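Local coordinates for mobilization protein A (Pseudomonas aeruginosa, PDB 2NS6), which nicks one plasmid strand at the origin of transfer, locally unwinding the DNA, as the relaxase of the relaxosome in conjugative mobilization, at residues A[16-21]-A[121-126]; A[45-50]-A[54-59]; A[62-65]-A[69-72]; A[93-98]-A[106-111]. One frame throughout, in Å; residues are numbered along the deposited sequence.

Contact 1: residues A[16-21]-A[121-126]; sequences QSARAK and HLMISE. With MN (manganese (II) ion), chain B.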
loop_
_atom_site.group_PDB
_atom_site.type_symbol
_atom_site.label_atom_id
_atom_site.label_comp_id
_atom_site.label_asym_id
_atom_site.label_seq_id
_atom_site.Cartn_x
_atom_site.Cartn_y
_atom_site.Cartn_z
ATOM N N GLN A 16 -3.158 8.188 -13.916
ATOM C CA GLN A 16 -2.381 7.574 -12.848
ATOM C C GLN A 16 -1.798 6.232 -13.289
ATOM O O GLN A 16 -2.503 5.396 -13.863
ATOM C CB GLN A 16 -3.258 7.386 -11.608
ATOM N N SER A 17 -0.505 6.046 -13.036
ATOM C CA SER A 17 0.190 4.808 -13.381
ATOM C C SER A 17 0.769 4.164 -12.131
ATOM O O SER A 17 1.656 4.720 -11.493
ATOM C CB SER A 17 1.330 5.071 -14.357
ATOM O OG SER A 17 2.178 3.935 -14.435
ATOM N N ALA A 18 0.270 2.981 -11.802
ATOM C CA ALA A 18 0.727 2.260 -10.629
ATOM C C ALA A 18 2.231 2.040 -10.675
ATOM O O ALA A 18 2.925 2.274 -9.692
ATOM C CB ALA A 18 0.002 0.933 -10.527
ATOM N N ARG A 19 2.734 1.588 -11.819
ATOM C CA ARG A 19 4.160 1.338 -11.958
ATOM C C ARG A 19 4.971 2.592 -11.680
ATOM O O ARG A 19 5.951 2.548 -10.940
ATOM C CB ARG A 19 4.492 0.803 -13.356
ATOM C CG ARG A 19 5.995 0.570 -13.597
ATOM C CD ARG A 19 6.622 -0.333 -12.536
ATOM N NE ARG A 19 8.082 -0.222 -12.521
ATOM C CZ ARG A 19 8.888 -0.726 -13.452
ATOM N NH1 ARG A 19 8.387 -1.394 -14.485
ATOM N NH2 ARG A 19 10.196 -0.547 -13.361
ATOM N N ALA A 20 4.565 3.711 -12.266
ATOM C CA ALA A 20 5.287 4.965 -12.054
ATOM C C ALA A 20 5.253 5.346 -10.573
ATOM O O ALA A 20 6.273 5.732 -10.006
ATOM C CB ALA A 20 4.673 6.078 -12.909
ATOM N N LYS A 21 4.086 5.229 -9.946
ATOM C CA LYS A 21 3.961 5.560 -8.529
ATOM C C LYS A 21 4.845 4.668 -7.650
ATOM O O LYS A 21 5.529 5.158 -6.746
ATOM C CB LYS A 21 2.495 5.455 -8.092
ATOM C CG LYS A 21 2.275 5.575 -6.588
ATOM C CD LYS A 21 2.632 6.954 -6.062
ATOM C CE LYS A 21 1.598 7.977 -6.504
ATOM N NZ LYS A 21 1.838 9.319 -5.903
ATOM N N HIS A 121 4.415 6.424 2.432
ATOM C CA HIS A 121 3.515 6.350 1.280
ATOM C C HIS A 121 3.111 4.880 1.199
ATOM O O HIS A 121 3.964 4.002 1.245
ATOM C CB HIS A 121 4.231 6.760 -0.011
ATOM C CG HIS A 121 4.536 8.223 -0.099
ATOM N ND1 HIS A 121 3.665 9.134 -0.655
ATOM C CD2 HIS A 121 5.618 8.933 0.303
ATOM C CE1 HIS A 121 4.199 10.343 -0.594
ATOM N NE2 HIS A 121 5.383 10.247 -0.018
ATOM N N LEU A 122 1.818 4.610 1.090
ATOM C CA LEU A 122 1.366 3.228 1.035
ATOM C C LEU A 122 0.293 3.043 -0.024
ATOM O O LEU A 122 -0.763 3.673 0.032
ATOM C CB LEU A 122 0.851 2.808 2.423
ATOM C CG LEU A 122 0.279 1.425 2.763
ATOM C CD1 LEU A 122 -1.216 1.514 2.714
ATOM C CD2 LEU A 122 0.812 0.334 1.861
ATOM N N MET A 123 0.575 2.206 -1.014
ATOM C CA MET A 123 -0.412 1.955 -2.049
ATOM C C MET A 123 -0.989 0.570 -1.848
ATOM O O MET A 123 -0.264 -0.413 -1.667
ATOM C CB MET A 123 0.187 2.141 -3.453
ATOM C CG MET A 123 1.592 1.638 -3.651
ATOM S SD MET A 123 2.435 2.376 -5.125
ATOM C CE MET A 123 1.523 1.605 -6.507
ATOM N N ILE A 124 -2.315 0.521 -1.843
ATOM C CA ILE A 124 -3.064 -0.708 -1.625
ATOM C C ILE A 124 -3.893 -1.097 -2.826
ATOM O O ILE A 124 -4.671 -0.292 -3.344
ATOM C CB ILE A 124 -4.030 -0.542 -0.455
ATOM C CG1 ILE A 124 -3.292 0.064 0.736
ATOM C CG2 ILE A 124 -4.655 -1.879 -0.100
ATOM C CD1 ILE A 124 -4.175 0.259 1.942
ATOM N N SER A 125 -3.718 -2.337 -3.271
ATOM C CA SER A 125 -4.473 -2.867 -4.401
ATOM C C SER A 125 -5.747 -3.459 -3.814
ATOM O O SER A 125 -5.691 -4.271 -2.887
ATOM C CB SER A 125 -3.672 -3.968 -5.098
ATOM O OG SER A 125 -4.489 -4.684 -6.007
ATOM N N GLU A 126 -6.892 -3.058 -4.352
ATOM C CA GLU A 126 -8.168 -3.548 -3.853
ATOM C C GLU A 126 -8.589 -4.878 -4.460
ATOM O O GLU A 126 -9.711 -5.025 -4.949
ATOM C CB GLU A 126 -9.251 -2.492 -4.074
ATOM C CG GLU A 126 -9.109 -1.296 -3.150
ATOM C CD GLU A 126 -9.859 -0.086 -3.665
ATOM O OE1 GLU A 126 -10.669 0.483 -2.909
ATOM O OE2 GLU A 126 -9.627 0.289 -4.831
HETATM MN MN MN B . 7.414 11.497 0.105
HETATM O O HOH W 1 9.296 12.939 0.173
#
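Met123 lies against Lys21 with its terminal methyl over the indole of Trp57: CE stands above one face of that ring system, and Ala18 CB comes to the CE3 corner obliquely from the same side. Further along the strand is the second flat group, the imidazole of His121, which meets the ring of His111 with planes inclined at about 55° and whose NE2 binds manganese at 2.4 Å together with His111, His119 and a water. Met123 stretches from strand 117-124 toward helix 18-26. Its CG sits between backbone N and carbonyl carbon (chi1 39°), and the extended second torsion then carries SD to 3.5 Å from Lys21 CG. The turn at chi3 (-70°) swings the methyl aside to Ala18 and Trp57. CE lies beside the first helical turn, 3.5 Å from Ala18 O and 4.4 Å from Ala18 CB. The two long side chains slide past one another in opposite directions. That helical turn begins with Ser17 as N-cap, its OG accepting from Ala20 N at 3.2 Å, nearly straight at 169°. Lys21 offers its CG methylene to the sulfur, while NZ goes on to a salt bridge with Glu73; Phe71 of the neighbouring strand packs against Ala18, Lys21 and Met123 alike. Thioether and aliphatic packing, with no hydrogen bond across the contact, thus settles the helix carrying Tyr24, by close similarity the DNA-linked nucleophile, on the strand carrying the metal ligand His121.

Contact 2: residues A[45-50]-A[54-59]; sequences HMPEFV and ADYWDA. With MN (manganese (II) ion), chain C.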
loop_
_atom_site.group_PDB
_atom_site.type_symbol
_atom_site.label_atom_id
_atom_site.label_comp_id
_atom_site.label_asym_id
_atom_site.label_seq_id
_atom_site.Cartn_x
_atom_site.Cartn_y
_atom_site.Cartn_z
ATOM N N HIS A 45 1.628 -9.625 0.561
ATOM C CA HIS A 45 0.450 -10.231 -0.049
ATOM C C HIS A 45 0.482 -10.362 -1.570
ATOM O O HIS A 45 -0.574 -10.444 -2.196
ATOM C CB HIS A 45 -0.791 -9.433 0.342
ATOM C CG HIS A 45 -0.936 -9.237 1.818
ATOM N ND1 HIS A 45 -1.410 -8.068 2.365
ATOM C CD2 HIS A 45 -0.637 -10.049 2.858
ATOM C CE1 HIS A 45 -1.392 -8.161 3.684
ATOM N NE2 HIS A 45 -0.927 -9.352 4.008
ATOM N N MET A 46 1.673 -10.389 -2.163
ATOM C CA MET A 46 1.791 -10.513 -3.616
ATOM C C MET A 46 1.512 -11.935 -4.113
ATOM O O MET A 46 2.006 -12.913 -3.548
ATOM C CB MET A 46 3.192 -10.094 -4.073
ATOM C CG MET A 46 3.480 -8.621 -3.960
ATOM S SD MET A 46 2.352 -7.619 -4.954
ATOM C CE MET A 46 2.725 -5.981 -4.335
ATOM N N PRO A 47 0.712 -12.066 -5.184
ATOM C CA PRO A 47 0.381 -13.379 -5.746
ATOM C C PRO A 47 1.610 -14.022 -6.371
ATOM O O PRO A 47 2.574 -13.336 -6.735
ATOM C CB PRO A 47 -0.718 -13.060 -6.766
ATOM C CG PRO A 47 -0.397 -11.669 -7.187
ATOM C CD PRO A 47 -0.014 -10.997 -5.884
ATOM N N GLU A 48 1.571 -15.341 -6.494
ATOM C CA GLU A 48 2.691 -16.105 -7.034
ATOM C C GLU A 48 3.284 -15.622 -8.365
ATOM O O GLU A 48 4.493 -15.703 -8.551
ATOM C CB GLU A 48 2.291 -17.584 -7.133
ATOM C CG GLU A 48 3.335 -18.506 -7.773
ATOM C CD GLU A 48 4.703 -18.437 -7.099
ATOM O OE1 GLU A 48 4.787 -18.627 -5.863
ATOM O OE2 GLU A 48 5.696 -18.202 -7.823
ATOM N N PHE A 49 2.468 -15.111 -9.282
ATOM C CA PHE A 49 3.024 -14.667 -10.560
ATOM C C PHE A 49 3.993 -13.482 -10.430
ATOM O O PHE A 49 4.755 -13.195 -11.350
ATOM C CB PHE A 49 1.898 -14.333 -11.553
ATOM C CG PHE A 49 1.265 -12.982 -11.340
ATOM C CD1 PHE A 49 1.935 -11.819 -11.709
ATOM C CD2 PHE A 49 -0.001 -12.874 -10.775
ATOM C CE1 PHE A 49 1.352 -10.567 -11.521
ATOM C CE2 PHE A 49 -0.593 -11.625 -10.582
ATOM C CZ PHE A 49 0.085 -10.471 -10.957
ATOM N N VAL A 50 3.970 -12.808 -9.286
ATOM C CA VAL A 50 4.833 -11.652 -9.035
ATOM C C VAL A 50 6.240 -12.033 -8.550
ATOM O O VAL A 50 6.382 -12.625 -7.485
ATOM C CB VAL A 50 4.183 -10.716 -7.968
ATOM C CG1 VAL A 50 5.164 -9.637 -7.533
ATOM C CG2 VAL A 50 2.916 -10.073 -8.540
ATOM N N ALA A 54 7.072 -4.555 -8.445
ATOM C CA ALA A 54 6.775 -3.805 -9.659
ATOM C C ALA A 54 6.007 -4.652 -10.667
ATOM O O ALA A 54 5.180 -4.134 -11.426
ATOM C CB ALA A 54 8.069 -3.292 -10.292
ATOM N N ASP A 55 6.265 -5.955 -10.680
ATOM C CA ASP A 55 5.559 -6.820 -11.621
ATOM C C ASP A 55 4.048 -6.743 -11.393
ATOM O O ASP A 55 3.270 -6.813 -12.342
ATOM C CB ASP A 55 6.035 -8.280 -11.504
ATOM C CG ASP A 55 7.533 -8.431 -11.726
ATOM O OD1 ASP A 55 8.133 -7.616 -12.460
ATOM O OD2 ASP A 55 8.118 -9.386 -11.172
ATOM N N TYR A 56 3.628 -6.579 -10.142
ATOM C CA TYR A 56 2.202 -6.499 -9.843
ATOM C C TYR A 56 1.607 -5.198 -10.383
ATOM O O TYR A 56 0.521 -5.188 -10.972
ATOM C CB TYR A 56 1.967 -6.578 -8.329
ATOM C CG TYR A 56 0.508 -6.650 -7.941
ATOM C CD1 TYR A 56 -0.159 -7.873 -7.889
ATOM C CD2 TYR A 56 -0.216 -5.493 -7.658
ATOM C CE1 TYR A 56 -1.505 -7.947 -7.571
ATOM C CE2 TYR A 56 -1.570 -5.553 -7.337
ATOM C CZ TYR A 56 -2.208 -6.784 -7.297
ATOM O OH TYR A 56 -3.547 -6.863 -6.990
ATOM N N TRP A 57 2.315 -4.095 -10.182
ATOM C CA TRP A 57 1.831 -2.807 -10.643
ATOM C C TRP A 57 1.858 -2.698 -12.163
ATOM O O TRP A 57 1.019 -2.009 -12.756
ATOM C CB TRP A 57 2.644 -1.697 -9.983
ATOM C CG TRP A 57 2.604 -1.835 -8.488
ATOM C CD1 TRP A 57 3.654 -2.088 -7.659
ATOM C CD2 TRP A 57 1.436 -1.778 -7.658
ATOM N NE1 TRP A 57 3.216 -2.193 -6.357
ATOM C CE2 TRP A 57 1.858 -2.000 -6.329
ATOM C CE3 TRP A 57 0.070 -1.548 -7.908
ATOM C CZ2 TRP A 57 0.962 -2.015 -5.247
ATOM C CZ3 TRP A 57 -0.818 -1.561 -6.837
ATOM C CH2 TRP A 57 -0.362 -1.789 -5.518
ATOM N N ASP A 58 2.811 -3.386 -12.788
ATOM C CA ASP A 58 2.909 -3.394 -14.251
ATOM C C ASP A 58 1.629 -4.032 -14.799
ATOM O O ASP A 58 1.006 -3.501 -15.717
ATOM C CB ASP A 58 4.107 -4.233 -14.735
ATOM C CG ASP A 58 5.454 -3.523 -14.583
ATOM O OD1 ASP A 58 5.523 -2.280 -14.711
ATOM O OD2 ASP A 58 6.466 -4.232 -14.357
ATOM N N ALA A 59 1.254 -5.180 -14.236
ATOM C CA ALA A 59 0.056 -5.903 -14.668
ATOM C C ALA A 59 -1.175 -5.039 -14.444
ATOM O O ALA A 59 -2.010 -4.882 -15.336
ATOM C CB ALA A 59 -0.079 -7.222 -13.896
HETATM MN MN MN C . -0.516 -10.508 6.059
HETATM O O HOH W 2 -2.739 -11.029 7.077
#
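Tyr56 receives four side chains of the preceding loop, Met46, Phe49 and Val50 obliquely and Pro47 at about a right angle. The bend of Met46 at chi2 sets its sulfur beside the tyrosine, with SD 4.3 Å from the ring centroid and 37° off its normal, a Met-aromatic contact. From there the extended chi3 (169°) carries the methyl on, placing CE 4.4 Å from Trp57 CZ2. Pro47 CD lies 3.7 Å from Tyr56 CD1. Val50 comes in at the edge of the ring, in its plane, with CG2 3.8 Å from Tyr56 CD1; the same methyl lies over one face of Phe49. Phe49, whose CG stands between its own N and carbonyl carbon, tips its ring back toward the helix, putting CZ 4.0 Å from Tyr56 CD1 and CE1 4.3 Å from Ala59 CB. The tyrosine hydroxyl passes beyond these apolar contacts to hydrogen-bond Ser125 and Trp139, which probably helps to hold the ring in place. At the start of the loop His45 NE2 binds a manganese ion. A type I turn from Pro47 to Val50, folded back over the first turns of helix 53-63, thus forms the strand-to-helix connection following edge strand 38-44 in this antiparallel relaxase sheet.

Contact 3: residues A[62-65]-A[69-72]; sequences LYER and RLFK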
loop_
_atom_site.group_PDB
_atom_site.type_symbol
_atom_site.label_atom_id
_atom_site.label_comp_id
_atom_site.label_asym_id
_atom_site.label_seq_id
_atom_site.Cartn_x
_atom_site.Cartn_y
_atom_site.Cartn_z
ATOM N N LEU A 62 -1.356 -2.689 -17.123
ATOM C CA LEU A 62 -1.598 -3.323 -18.407
ATOM C C LEU A 62 -2.911 -4.094 -18.513
ATOM O O LEU A 62 -3.413 -4.307 -19.618
ATOM C CB LEU A 62 -0.431 -4.256 -18.735
ATOM C CG LEU A 62 -0.513 -5.055 -20.042
ATOM C CD1 LEU A 62 -0.550 -4.109 -21.242
ATOM C CD2 LEU A 62 0.687 -5.974 -20.124
ATOM N N TYR A 63 -3.482 -4.501 -17.380
ATOM C CA TYR A 63 -4.719 -5.280 -17.409
ATOM C C TYR A 63 -5.978 -4.724 -16.743
ATOM O O TYR A 63 -7.077 -5.130 -17.109
ATOM C CB TYR A 63 -4.449 -6.685 -16.860
ATOM C CG TYR A 63 -3.407 -7.449 -17.654
ATOM C CD1 TYR A 63 -2.184 -7.788 -17.093
ATOM C CD2 TYR A 63 -3.634 -7.794 -18.985
ATOM C CE1 TYR A 63 -1.203 -8.447 -17.839
ATOM C CE2 TYR A 63 -2.662 -8.449 -19.737
ATOM C CZ TYR A 63 -1.452 -8.767 -19.159
ATOM O OH TYR A 63 -0.485 -9.375 -19.912
ATOM N N GLU A 64 -5.855 -3.829 -15.766
ATOM C CA GLU A 64 -7.067 -3.300 -15.131
ATOM C C GLU A 64 -7.831 -2.447 -16.130
ATOM O O GLU A 64 -7.231 -1.716 -16.913
ATOM C CB GLU A 64 -6.732 -2.454 -13.899
ATOM C CG GLU A 64 -7.269 -3.031 -12.596
ATOM C CD GLU A 64 -8.766 -2.822 -12.409
ATOM O OE1 GLU A 64 -9.537 -2.925 -13.388
ATOM O OE2 GLU A 64 -9.178 -2.564 -11.266
ATOM N N ARG A 65 -9.155 -2.539 -16.105
ATOM C CA ARG A 65 -9.971 -1.760 -17.029
ATOM C C ARG A 65 -9.801 -0.268 -16.744
ATOM O O ARG A 65 -9.477 0.125 -15.622
ATOM C CB ARG A 65 -11.441 -2.160 -16.897
ATOM C CG ARG A 65 -12.004 -1.917 -15.515
ATOM C CD ARG A 65 -13.483 -2.202 -15.476
ATOM N NE ARG A 65 -14.095 -1.757 -14.223
ATOM C CZ ARG A 65 -15.401 -1.787 -13.997
ATOM N NH1 ARG A 65 -16.220 -2.238 -14.943
ATOM N NH2 ARG A 65 -15.889 -1.371 -12.836
ATOM N N ARG A 69 -10.061 0.799 -10.383
ATOM C CA ARG A 69 -9.214 1.396 -9.351
ATOM C C ARG A 69 -7.877 0.662 -9.270
ATOM O O ARG A 69 -7.797 -0.450 -8.740
ATOM C CB ARG A 69 -9.931 1.326 -7.995
ATOM C CG ARG A 69 -11.318 1.975 -7.978
ATOM C CD ARG A 69 -12.205 1.391 -6.870
ATOM N NE ARG A 69 -11.712 1.681 -5.520
ATOM C CZ ARG A 69 -11.817 2.864 -4.915
ATOM N NH1 ARG A 69 -12.399 3.885 -5.538
ATOM N NH2 ARG A 69 -11.353 3.022 -3.680
ATOM N N LEU A 70 -6.829 1.284 -9.800
ATOM C CA LEU A 70 -5.495 0.689 -9.789
ATOM C C LEU A 70 -4.959 0.497 -8.369
ATOM O O LEU A 70 -4.307 -0.508 -8.071
ATOM C CB LEU A 70 -4.524 1.560 -10.593
ATOM C CG LEU A 70 -4.808 1.664 -12.100
ATOM C CD1 LEU A 70 -3.995 2.798 -12.681
ATOM C CD2 LEU A 70 -4.466 0.336 -12.798
ATOM N N PHE A 71 -5.239 1.461 -7.496
ATOM C CA PHE A 71 -4.784 1.379 -6.114
ATOM C C PHE A 71 -5.298 2.552 -5.284
ATOM O O PHE A 71 -5.727 3.569 -5.821
ATOM C CB PHE A 71 -3.250 1.343 -6.067
ATOM C CG PHE A 71 -2.606 2.570 -6.630
ATOM C CD1 PHE A 71 -2.447 3.710 -5.847
ATOM C CD2 PHE A 71 -2.207 2.610 -7.960
ATOM C CE1 PHE A 71 -1.904 4.871 -6.381
ATOM C CE2 PHE A 71 -1.661 3.767 -8.507
ATOM C CZ PHE A 71 -1.510 4.901 -7.719
ATOM N N LYS A 72 -5.254 2.381 -3.969
ATOM C CA LYS A 72 -5.669 3.394 -3.010
ATOM C C LYS A 72 -4.376 3.829 -2.324
ATOM O O LYS A 72 -3.739 3.045 -1.611
ATOM C CB LYS A 72 -6.622 2.780 -1.983
ATOM C CG LYS A 72 -7.167 3.748 -0.926
ATOM C CD LYS A 72 -8.119 4.763 -1.530
ATOM C CE LYS A 72 -8.780 5.626 -0.467
ATOM N NZ LYS A 72 -9.788 4.861 0.329
HETATM O O HOH W 3 -7.587 -3.494 -9.278
#
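Around Glu64 and Leu70, whose CA atoms approach to 6.8 Å, the chain makes the helix-to-strand connection between helix 53-63 and strand 71-77 of the antiparallel relaxase sheet. Glu64 is the first residue to abandon helical backbone angles, and the chain returns through Arg69 and Leu70 toward strand 71-77. Across the connection Glu64 and Leu70 share an apolar touch, Glu64 CB standing 3.8 Å from Leu70 CD2. The glutamate's first torsion lies well off a staggered position (chi1 -116°) and the chain bends again at chi2, which folds the carboxylate back beside the backbone. There OE1 accepts a weak, bent bond from Arg65 N. The other oxygen, OE2, forms a salt bridge with Lys155 and a long, weak ion pair with Arg127, so this buried acid is compensated by basic groups and probably remains ionised. Arg69 sets out away from segment 62-65 at CB, and its guanidinium forms a salt bridge with Glu126, beside the end of strand 117-124. What it offers the glutamate is its carbonyl: one water donates to both oxygens, lying 2.7 Å from Glu64 OE2 and 3.1 Å from Arg69 O.

Contact 4: residues A[93-98]-A[106-111]; sequences EFAQHL and YTLAIH. With MN (manganese (II) ion), chain D; MN (manganese (II) ion), chain B.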
loop_
_atom_site.group_PDB
_atom_site.type_symbol
_atom_site.label_atom_id
_atom_site.label_comp_id
_atom_site.label_asym_id
_atom_site.label_seq_id
_atom_site.Cartn_x
_atom_site.Cartn_y
_atom_site.Cartn_z
ATOM N N GLU A 93 3.321 -2.461 10.684
ATOM C CA GLU A 93 2.200 -2.814 11.536
ATOM C C GLU A 93 0.908 -2.189 11.025
ATOM O O GLU A 93 -0.115 -2.869 10.917
ATOM C CB GLU A 93 2.471 -2.353 12.971
ATOM C CG GLU A 93 1.441 -2.816 13.991
ATOM C CD GLU A 93 1.556 -2.059 15.308
ATOM O OE1 GLU A 93 1.361 -0.825 15.295
ATOM O OE2 GLU A 93 1.840 -2.691 16.341
ATOM N N PHE A 94 0.946 -0.899 10.698
ATOM C CA PHE A 94 -0.265 -0.244 10.224
ATOM C C PHE A 94 -0.677 -0.757 8.829
ATOM O O PHE A 94 -1.864 -0.868 8.536
ATOM C CB PHE A 94 -0.082 1.282 10.233
ATOM C CG PHE A 94 -1.344 2.058 9.932
ATOM C CD1 PHE A 94 -2.483 1.931 10.733
ATOM C CD2 PHE A 94 -1.391 2.915 8.844
ATOM C CE1 PHE A 94 -3.644 2.659 10.445
ATOM C CE2 PHE A 94 -2.545 3.645 8.550
ATOM C CZ PHE A 94 -3.672 3.514 9.350
ATOM N N ALA A 95 0.292 -1.089 7.978
ATOM C CA ALA A 95 -0.036 -1.608 6.652
ATOM C C ALA A 95 -0.826 -2.914 6.794
ATOM O O ALA A 95 -1.814 -3.146 6.089
ATOM C CB ALA A 95 1.234 -1.850 5.847
ATOM N N GLN A 96 -0.374 -3.770 7.703
ATOM C CA GLN A 96 -1.041 -5.039 7.952
ATOM C C GLN A 96 -2.454 -4.769 8.443
ATOM O O GLN A 96 -3.399 -5.453 8.061
ATOM C CB GLN A 96 -0.287 -5.839 9.021
ATOM C CG GLN A 96 0.935 -6.530 8.490
ATOM C CD GLN A 96 0.612 -7.307 7.229
ATOM O OE1 GLN A 96 -0.304 -8.146 7.214
ATOM N NE2 GLN A 96 1.340 -7.021 6.161
ATOM N N HIS A 97 -2.589 -3.765 9.300
ATOM C CA HIS A 97 -3.885 -3.419 9.838
ATOM C C HIS A 97 -4.898 -3.144 8.737
ATOM O O HIS A 97 -6.052 -3.526 8.851
ATOM C CB HIS A 97 -3.785 -2.193 10.742
ATOM C CG HIS A 97 -5.088 -1.819 11.380
ATOM N ND1 HIS A 97 -5.614 -2.505 12.453
ATOM C CD2 HIS A 97 -6.001 -0.877 11.050
ATOM C CE1 HIS A 97 -6.799 -2.004 12.755
ATOM N NE2 HIS A 97 -7.057 -1.017 11.917
ATOM N N LEU A 98 -4.463 -2.490 7.665
ATOM C CA LEU A 98 -5.361 -2.159 6.568
ATOM C C LEU A 98 -5.486 -3.216 5.456
ATOM O O LEU A 98 -6.480 -3.229 4.737
ATOM C CB LEU A 98 -4.926 -0.823 5.943
ATOM C CG LEU A 98 -4.918 0.428 6.839
ATOM C CD1 LEU A 98 -4.423 1.647 6.050
ATOM C CD2 LEU A 98 -6.318 0.685 7.367
ATOM N N TYR A 106 0.148 -4.849 -1.425
ATOM C CA TYR A 106 0.491 -3.468 -1.134
ATOM C C TYR A 106 1.980 -3.270 -1.243
ATOM O O TYR A 106 2.742 -4.230 -1.239
ATOM C CB TYR A 106 0.051 -3.088 0.288
ATOM C CG TYR A 106 0.939 -3.655 1.381
ATOM C CD1 TYR A 106 2.114 -3.005 1.769
ATOM C CD2 TYR A 106 0.628 -4.863 1.993
ATOM C CE1 TYR A 106 2.957 -3.557 2.743
ATOM C CE2 TYR A 106 1.458 -5.421 2.961
ATOM C CZ TYR A 106 2.617 -4.770 3.330
ATOM O OH TYR A 106 3.442 -5.350 4.269
ATOM N N THR A 107 2.369 -2.001 -1.343
ATOM C CA THR A 107 3.760 -1.595 -1.395
ATOM C C THR A 107 3.801 -0.309 -0.581
ATOM O O THR A 107 2.950 0.574 -0.747
ATOM C CB THR A 107 4.240 -1.303 -2.837
ATOM O OG1 THR A 107 4.262 -2.519 -3.597
ATOM C CG2 THR A 107 5.642 -0.712 -2.825
ATOM N N LEU A 108 4.767 -0.212 0.324
ATOM C CA LEU A 108 4.891 0.984 1.138
ATOM C C LEU A 108 6.337 1.421 1.178
ATOM O O LEU A 108 7.254 0.623 1.008
ATOM C CB LEU A 108 4.395 0.727 2.565
ATOM C CG LEU A 108 5.231 -0.121 3.520
ATOM C CD1 LEU A 108 6.261 0.746 4.218
ATOM C CD2 LEU A 108 4.322 -0.765 4.563
ATOM N N ALA A 109 6.541 2.705 1.404
ATOM C CA ALA A 109 7.886 3.223 1.480
ATOM C C ALA A 109 7.878 4.312 2.540
ATOM O O ALA A 109 6.880 5.023 2.712
ATOM C CB ALA A 109 8.293 3.788 0.116
ATOM N N ILE A 110 8.976 4.420 3.273
ATOM C CA ILE A 110 9.121 5.452 4.303
ATOM C C ILE A 110 10.081 6.488 3.722
ATOM O O ILE A 110 11.126 6.129 3.184
ATOM C CB ILE A 110 9.734 4.874 5.619
ATOM C CG1 ILE A 110 8.687 4.038 6.366
ATOM C CG2 ILE A 110 10.247 6.023 6.504
ATOM C CD1 ILE A 110 9.225 3.288 7.592
ATOM N N HIS A 111 9.720 7.764 3.823
ATOM C CA HIS A 111 10.549 8.845 3.297
ATOM C C HIS A 111 11.119 9.775 4.369
ATOM O O HIS A 111 10.505 9.985 5.419
ATOM C CB HIS A 111 9.744 9.685 2.299
ATOM C CG HIS A 111 9.571 9.038 0.962
ATOM N ND1 HIS A 111 8.825 9.602 -0.048
ATOM C CD2 HIS A 111 10.067 7.877 0.461
ATOM C CE1 HIS A 111 8.868 8.822 -1.115
ATOM N NE2 HIS A 111 9.617 7.769 -0.831
HETATM MN MN MN D . -4.060 -3.555 14.046
HETATM MN MN MN B . 7.414 11.497 0.105
HETATM O O HOH W 1 9.296 12.939 0.173
#
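Ala95 CB presses over one face of the Tyr106 ring and against Leu108, joining helix 84-99 to strand 106-113 in a helix-on-sheet packing of the relaxase fold. The methyl lies 4.2 Å from the Tyr106 centroid, 23° off the ring normal, displaced toward the rim; it is a CH-pi contact. Leu108 CD2 comes closer, 3.5 Å from Ala95 CB. The next residue, Gln96, starts away from the strand, but its bend at chi2 returns the amide to the tyrosine. NE2 gives a weak hydrogen bond to Tyr106 OH at 3.3 Å, and the amide and ring planes stand 61° apart. That hydroxyl also has Glu42 as its stronger partner, on edge strand 38-44. On the same amide, Gln96 OE1 binds the manganese that His45 NE2 also holds, and this metal bond, more than the weak one to the tyrosine, probably limits the amide's rotation. The two short segments run nearly antiparallel, at 155°, with axes 10.2 Å apart. Leu122 of strand 117-124 touches both Tyr106 and Leu108, and helix 164-181 covers Phe94 and His97 on the helix's outer flank. His97 ND1 binds a further manganese at 2.5 Å. At the far end of segment 106-111, on the metal site shared with His119 and His121, His111 ND1 coordinates manganese at 2.4 Å.

Overall arrangement
Contacts 1, 3 and 4 all reach the five-stranded antiparallel sheet, through strands 117-124, 71-77 and 106-113, while contacts 2 and 3 share helix 53-63. Along the chain, contacts 2, 3 and 4 follow in series, all between the two segments of contact 1. Contact 3 has its centre about 9 Å from that of contact 1; contacts 2 and 4 lie about 12 Å from it, and contacts 3 and 4, about 19 Å apart, do not touch. Trp57 links contact 2 to the others, hydrogen-bonding Thr107 in contact 4. Contacts 1 and 4 share the three-histidine manganese site, with helix 18-26, bearing the probable nucleophile Tyr24, packed on the same sheet; His45 and Gln96 join contacts 2 and 4 at a separate metal.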